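Local coordinates for protein telomerase reverse transcriptase (Candida albicans SC5314, PDB 6ZDQ) that probably extends chromosome ends as the reverse transcriptase of a telomerase ribonucleoprotein, copying a template within the enzyme's RNA into telomeric DNA repeats, at residues L331-F336 against V532-T537; D496-T501 against I543-L548. All coordinates share one frame; numbering follows the deposited sequence.

Contact 1: L331-F336 against V532-T537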
loop_
_atom_site.group_PDB
_atom_site.type_symbol
_atom_site.label_atom_id
_atom_site.label_comp_id
_atom_site.label_asym_id
_atom_site.label_seq_id
_atom_site.Cartn_x
_atom_site.Cartn_y
_atom_site.Cartn_z
ATOM N N LEU A 331 21.248 27.337 10.734
ATOM C CA LEU A 331 19.799 27.206 10.704
ATOM C C LEU A 331 19.282 26.591 11.997
ATOM O O LEU A 331 19.870 25.643 12.525
ATOM C CB LEU A 331 19.368 26.350 9.512
ATOM C CG LEU A 331 19.853 26.862 8.155
ATOM C CD1 LEU A 331 19.585 25.846 7.058
ATOM C CD2 LEU A 331 19.192 28.191 7.834
ATOM N N PHE A 332 18.183 27.144 12.507
ATOM C CA PHE A 332 17.491 26.587 13.666
ATOM C C PHE A 332 16.365 25.690 13.163
ATOM O O PHE A 332 15.361 26.180 12.636
ATOM C CB PHE A 332 16.949 27.698 14.563
ATOM C CG PHE A 332 18.009 28.616 15.108
ATOM C CD1 PHE A 332 18.768 28.247 16.207
ATOM C CD2 PHE A 332 18.237 29.853 14.529
ATOM C CE1 PHE A 332 19.741 29.092 16.712
ATOM C CE2 PHE A 332 19.208 30.702 15.030
ATOM C CZ PHE A 332 19.961 30.321 16.123
ATOM N N ILE A 333 16.526 24.380 13.329
ATOM C CA ILE A 333 15.575 23.405 12.807
ATOM C C ILE A 333 14.675 22.923 13.936
ATOM O O ILE A 333 15.085 22.847 15.101
ATOM C CB ILE A 333 16.298 22.227 12.118
ATOM C CG1 ILE A 333 17.268 22.743 11.053
ATOM C CG2 ILE A 333 15.302 21.294 11.457
ATOM C CD1 ILE A 333 18.707 22.803 11.501
ATOM N N LEU A 334 13.428 22.589 13.588
ATOM C CA LEU A 334 12.440 22.140 14.569
ATOM C C LEU A 334 11.576 21.064 13.914
ATOM O O LEU A 334 10.724 21.375 13.076
ATOM C CB LEU A 334 11.599 23.306 15.072
ATOM C CG LEU A 334 12.049 23.911 16.403
ATOM C CD1 LEU A 334 11.108 25.013 16.826
ATOM C CD2 LEU A 334 12.115 22.850 17.484
ATOM N N LYS A 335 11.808 19.807 14.294
ATOM C CA LYS A 335 11.056 18.668 13.774
ATOM C C LYS A 335 10.182 18.114 14.894
ATOM O O LYS A 335 10.697 17.615 15.900
ATOM C CB LYS A 335 11.996 17.595 13.225
ATOM C CG LYS A 335 11.294 16.445 12.518
ATOM C CD LYS A 335 11.092 15.248 13.432
ATOM C CE LYS A 335 10.389 14.118 12.701
ATOM N NZ LYS A 335 10.200 12.921 13.565
ATOM N N PHE A 336 8.865 18.205 14.720
ATOM C CA PHE A 336 7.920 17.656 15.681
ATOM C C PHE A 336 6.736 17.052 14.939
ATOM O O PHE A 336 6.514 17.319 13.757
ATOM C CB PHE A 336 7.447 18.714 16.691
ATOM C CG PHE A 336 6.731 19.881 16.071
ATOM C CD1 PHE A 336 7.441 20.916 15.483
ATOM C CD2 PHE A 336 5.348 19.958 16.102
ATOM C CE1 PHE A 336 6.785 21.996 14.924
ATOM C CE2 PHE A 336 4.686 21.036 15.545
ATOM C CZ PHE A 336 5.407 22.058 14.957
ATOM N N VAL A 532 12.470 16.500 17.665
ATOM C CA VAL A 532 13.888 16.684 17.380
ATOM C C VAL A 532 14.190 18.176 17.326
ATOM O O VAL A 532 13.422 18.959 16.757
ATOM C CB VAL A 532 14.273 15.985 16.062
ATOM C CG1 VAL A 532 15.772 16.079 15.820
ATOM C CG2 VAL A 532 13.817 14.533 16.079
ATOM N N VAL A 533 15.316 18.573 17.917
ATOM C CA VAL A 533 15.703 19.975 18.025
ATOM C C VAL A 533 17.157 20.122 17.601
ATOM O O VAL A 533 18.027 19.395 18.092
ATOM C CB VAL A 533 15.503 20.510 19.458
ATOM C CG1 VAL A 533 16.239 21.828 19.644
ATOM C CG2 VAL A 533 14.023 20.677 19.763
ATOM N N VAL A 534 17.418 21.063 16.695
ATOM C CA VAL A 534 18.774 21.448 16.313
ATOM C C VAL A 534 18.863 22.967 16.378
ATOM O O VAL A 534 18.139 23.666 15.658
ATOM C CB VAL A 534 19.155 20.943 14.913
ATOM C CG1 VAL A 534 20.444 21.602 14.447
ATOM C CG2 VAL A 534 19.313 19.436 14.926
ATOM N N ASN A 535 19.750 23.472 17.231
ATOM C CA ASN A 535 19.906 24.906 17.443
ATOM C C ASN A 535 21.390 25.207 17.605
ATOM O O ASN A 535 22.251 24.382 17.287
ATOM C CB ASN A 535 19.088 25.375 18.652
ATOM C CG ASN A 535 19.573 24.773 19.954
ATOM O OD1 ASN A 535 20.396 25.363 20.656
ATOM N ND2 ASN A 535 19.066 23.591 20.285
ATOM N N GLN A 536 21.683 26.416 18.093
ATOM C CA GLN A 536 23.067 26.847 18.254
ATOM C C GLN A 536 23.854 25.924 19.180
ATOM O O GLN A 536 25.054 25.709 18.965
ATOM C CB GLN A 536 23.103 28.289 18.762
ATOM C CG GLN A 536 22.091 28.588 19.858
ATOM C CD GLN A 536 21.932 30.075 20.114
ATOM O OE1 GLN A 536 22.651 30.894 19.541
ATOM N NE2 GLN A 536 20.983 30.432 20.974
ATOM N N THR A 537 23.209 25.366 20.206
ATOM C CA THR A 537 23.886 24.446 21.117
ATOM C C THR A 537 23.798 22.999 20.633
ATOM O O THR A 537 24.824 22.349 20.408
ATOM C CB THR A 537 23.292 24.554 22.527
ATOM O OG1 THR A 537 21.862 24.589 22.438
ATOM C CG2 THR A 537 23.803 25.794 23.257
#
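Ile333 sets CG1 anti to its carbonyl carbon (chi1 -54°) and chi2, at 99°, swings CD1 to Val534, which holds CG1 anti to its backbone N; the two side chains then run side by side, and Ile333 CD1 touches Val534 CG1 at 3.6 Å. Lys335 has CG anti to its backbone N but bends at chi2 (-97°), so its aliphatic part crosses Val532 obliquely, CD lying 3.9 Å from CG2. These four side chains share one face of the sheet. On the other face Leu334 reaches Val533, CD2 to CG2 at 3.7 Å, and helix 504-514 covers both, Tyr507 touching each. The backbones run antiparallel. In the hydrogen-bonded pair Lys335-Val532, Val532 N donates to Lys335 O (2.7 Å), nearly along the C=O axis, and Lys335 N donates back to Val532 O. In the pair Ile333-Val534, Ile333 N gives a good bond to Val534 O (2.9 Å) and the return bond is weak. Past the last pair the chain leaves the strand at Asn535, whose OD1 accepts from Thr537 N (2.8 Å), making an Asx turn, with the donor above the carbonyl plane; Thr537 OG1 donates to the same oxygen. Phe332 follows this corner with one ring edge, CD1 lying 3.7 Å from Asn535 CA and CE1 near Gln536 CG, which is in the ring plane. The ring is almost coplanar with the Asn535 amide and perpendicular to that of Gln536. Strand 532-534 thus forms one margin of the four-stranded antiparallel sheet, next to the motif A strand, as in a reverse transcriptase palm.

Contact 2: D496-T501 against I543-L548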
loop_
_atom_site.group_PDB
_atom_site.type_symbol
_atom_site.label_atom_id
_atom_site.label_comp_id
_atom_site.label_asym_id
_atom_site.label_seq_id
_atom_site.Cartn_x
_atom_site.Cartn_y
_atom_site.Cartn_z
ATOM N N ASP A 496 3.557 15.320 10.583
ATOM C CA ASP A 496 4.901 15.710 10.980
ATOM C C ASP A 496 5.203 17.117 10.476
ATOM O O ASP A 496 4.878 17.468 9.338
ATOM C CB ASP A 496 5.941 14.721 10.448
ATOM C CG ASP A 496 5.778 13.321 11.027
ATOM O OD1 ASP A 496 4.835 12.614 10.618
ATOM O OD2 ASP A 496 6.596 12.926 11.887
ATOM N N PHE A 497 5.827 17.921 11.333
ATOM C CA PHE A 497 6.098 19.322 11.047
ATOM C C PHE A 497 7.598 19.575 11.038
ATOM O O PHE A 497 8.361 18.927 11.761
ATOM C CB PHE A 497 5.441 20.249 12.080
ATOM C CG PHE A 497 3.938 20.229 12.061
ATOM C CD1 PHE A 497 3.240 19.130 12.535
ATOM C CD2 PHE A 497 3.222 21.320 11.598
ATOM C CE1 PHE A 497 1.860 19.111 12.526
ATOM C CE2 PHE A 497 1.840 21.308 11.590
ATOM C CZ PHE A 497 1.159 20.201 12.056
ATOM N N LEU A 498 8.015 20.534 10.213
ATOM C CA LEU A 498 9.415 20.916 10.111
ATOM C C LEU A 498 9.511 22.426 9.968
ATOM O O LEU A 498 8.722 23.038 9.243
ATOM C CB LEU A 498 10.096 20.230 8.920
ATOM C CG LEU A 498 11.612 20.398 8.810
ATOM C CD1 LEU A 498 12.311 19.712 9.973
ATOM C CD2 LEU A 498 12.119 19.859 7.482
ATOM N N LEU A 499 10.478 23.021 10.663
ATOM C CA LEU A 499 10.721 24.455 10.583
ATOM C C LEU A 499 12.216 24.696 10.486
ATOM O O LEU A 499 12.981 24.195 11.315
ATOM C CB LEU A 499 10.139 25.191 11.797
ATOM C CG LEU A 499 10.328 26.710 11.844
ATOM C CD1 LEU A 499 9.072 27.380 12.370
ATOM C CD2 LEU A 499 11.527 27.092 12.701
ATOM N N VAL A 500 12.629 25.454 9.474
ATOM C CA VAL A 500 14.026 25.822 9.275
ATOM C C VAL A 500 14.089 27.329 9.077
ATOM O O VAL A 500 13.434 27.865 8.175
ATOM C CB VAL A 500 14.655 25.093 8.075
ATOM C CG1 VAL A 500 16.103 25.505 7.909
ATOM C CG2 VAL A 500 14.542 23.583 8.242
ATOM N N THR A 501 14.873 28.013 9.916
ATOM C CA THR A 501 15.033 29.454 9.772
ATOM C C THR A 501 16.312 29.895 10.462
ATOM O O THR A 501 16.662 29.329 11.507
ATOM C CB THR A 501 13.835 30.217 10.352
ATOM O OG1 THR A 501 14.049 31.626 10.204
ATOM C CG2 THR A 501 13.635 29.885 11.831
ATOM N N ILE A 543 19.231 15.255 9.975
ATOM C CA ILE A 543 17.887 15.014 10.490
ATOM C C ILE A 543 17.098 14.233 9.451
ATOM O O ILE A 543 17.118 14.574 8.263
ATOM C CB ILE A 543 17.155 16.327 10.834
ATOM C CG1 ILE A 543 17.916 17.108 11.903
ATOM C CG2 ILE A 543 15.730 16.046 11.291
ATOM C CD1 ILE A 543 17.350 18.478 12.149
ATOM N N ASP A 544 16.407 13.188 9.895
ATOM C CA ASP A 544 15.475 12.445 9.057
ATOM C C ASP A 544 14.065 12.907 9.405
ATOM O O ASP A 544 13.550 12.592 10.486
ATOM C CB ASP A 544 15.634 10.941 9.265
ATOM C CG ASP A 544 17.064 10.468 9.064
ATOM O OD1 ASP A 544 17.813 11.132 8.322
ATOM O OD2 ASP A 544 17.439 9.432 9.654
ATOM N N PHE A 545 13.438 13.649 8.488
ATOM C CA PHE A 545 12.102 14.175 8.753
ATOM C C PHE A 545 11.006 13.243 8.246
ATOM O O PHE A 545 10.266 12.659 9.043
ATOM C CB PHE A 545 11.969 15.571 8.126
ATOM C CG PHE A 545 10.578 16.129 8.157
ATOM C CD1 PHE A 545 9.911 16.283 9.356
ATOM C CD2 PHE A 545 9.940 16.509 6.983
ATOM C CE1 PHE A 545 8.630 16.792 9.394
ATOM C CE2 PHE A 545 8.655 17.023 7.021
ATOM C CZ PHE A 545 8.003 17.163 8.225
ATOM N N VAL A 546 10.921 13.055 6.933
ATOM C CA VAL A 546 10.031 12.046 6.367
ATOM C C VAL A 546 10.780 11.324 5.259
ATOM O O VAL A 546 10.920 11.848 4.146
ATOM C CB VAL A 546 8.724 12.637 5.805
ATOM C CG1 VAL A 546 7.888 11.531 5.170
ATOM C CG2 VAL A 546 7.930 13.349 6.885
ATOM N N GLY A 547 11.268 10.120 5.557
ATOM C CA GLY A 547 11.920 9.275 4.576
ATOM C C GLY A 547 13.101 9.913 3.877
ATOM O O GLY A 547 13.631 9.350 2.915
ATOM N N LEU A 548 13.519 11.089 4.343
ATOM C CA LEU A 548 14.587 11.863 3.728
ATOM C C LEU A 548 15.642 12.181 4.775
ATOM O O LEU A 548 15.313 12.443 5.935
ATOM C CB LEU A 548 14.050 13.169 3.115
ATOM C CG LEU A 548 13.011 13.060 1.997
ATOM C CD1 LEU A 548 12.384 14.418 1.719
ATOM C CD2 LEU A 548 13.637 12.489 0.736
#
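No hydrogen bond joins the two backbones: strand 496-501 and the turn after strand 542-544 come nearest at Leu498 and Phe545, whose CA atoms are still 7.4 Å apart, so side chains span the gap. The Phe545 ring does most of this. With CG anti to its backbone N (chi1 171°), the ring reaches across to the strand, where Leu498 CB sits over the middle of one face, 3.7 Å from the centroid and 11° off the ring normal, a CH-pi contact. Leu498 CG is anti to its own N, and CD2 lies on the same side, above the rim at CG and CD2 of the ring, 4.0 Å from Phe545 CD2. Val546 CG2, from the neighbouring residue, covers the opposite face near the rim, so the ring is packed between two aliphatic groups. At the ring edge CZ meets Asp496 O (3.3 Å), near the ring plane; CE1 touches Asp496 CB (3.6 Å) and also lies near Phe497 O. The strand is the second arm of the palm hairpin carrying the Val-Asp-Asp sequence of motif C, and the Phe-Val-Gly-Leu turn opposite it probably corresponds to motif E, the primer grip of reverse transcriptases. Gly547, with positive phi (56°), turns the chain back toward strand 548-551, and Phe545 N makes a weak bond to Leu548 O across the turn. Helix 307-325 packs on the same cluster, Val310 touching Phe545 and Ile314 touching Leu498. The Asp496 carboxylate has a long, weak ion pair with Lys335 NZ.

In the fold
The segments alternate along the chain, 331-336, 496-501, 532-537 and then 543-548, and the centres of the two contacts are about 10 Å apart. Strands 332-337 and 496-501 are neighbours in one antiparallel sheet: Leu334 N and Leu499 O, and Phe497 N and Phe336 O, are probable hydrogen-bond pairs. Contact 1 adds the edge strand 532-534 to this sheet, whereas contact 2 brings the turn of a separate three-stranded sheet against it. Packing of Lys335 on Phe545 and of Val534 on Ile543 joins the two. By sequence, strands 332-337 and 496-501 correspond to motifs A and C and the 543-548 turn probably to motif E, consistent with a polymerase palm.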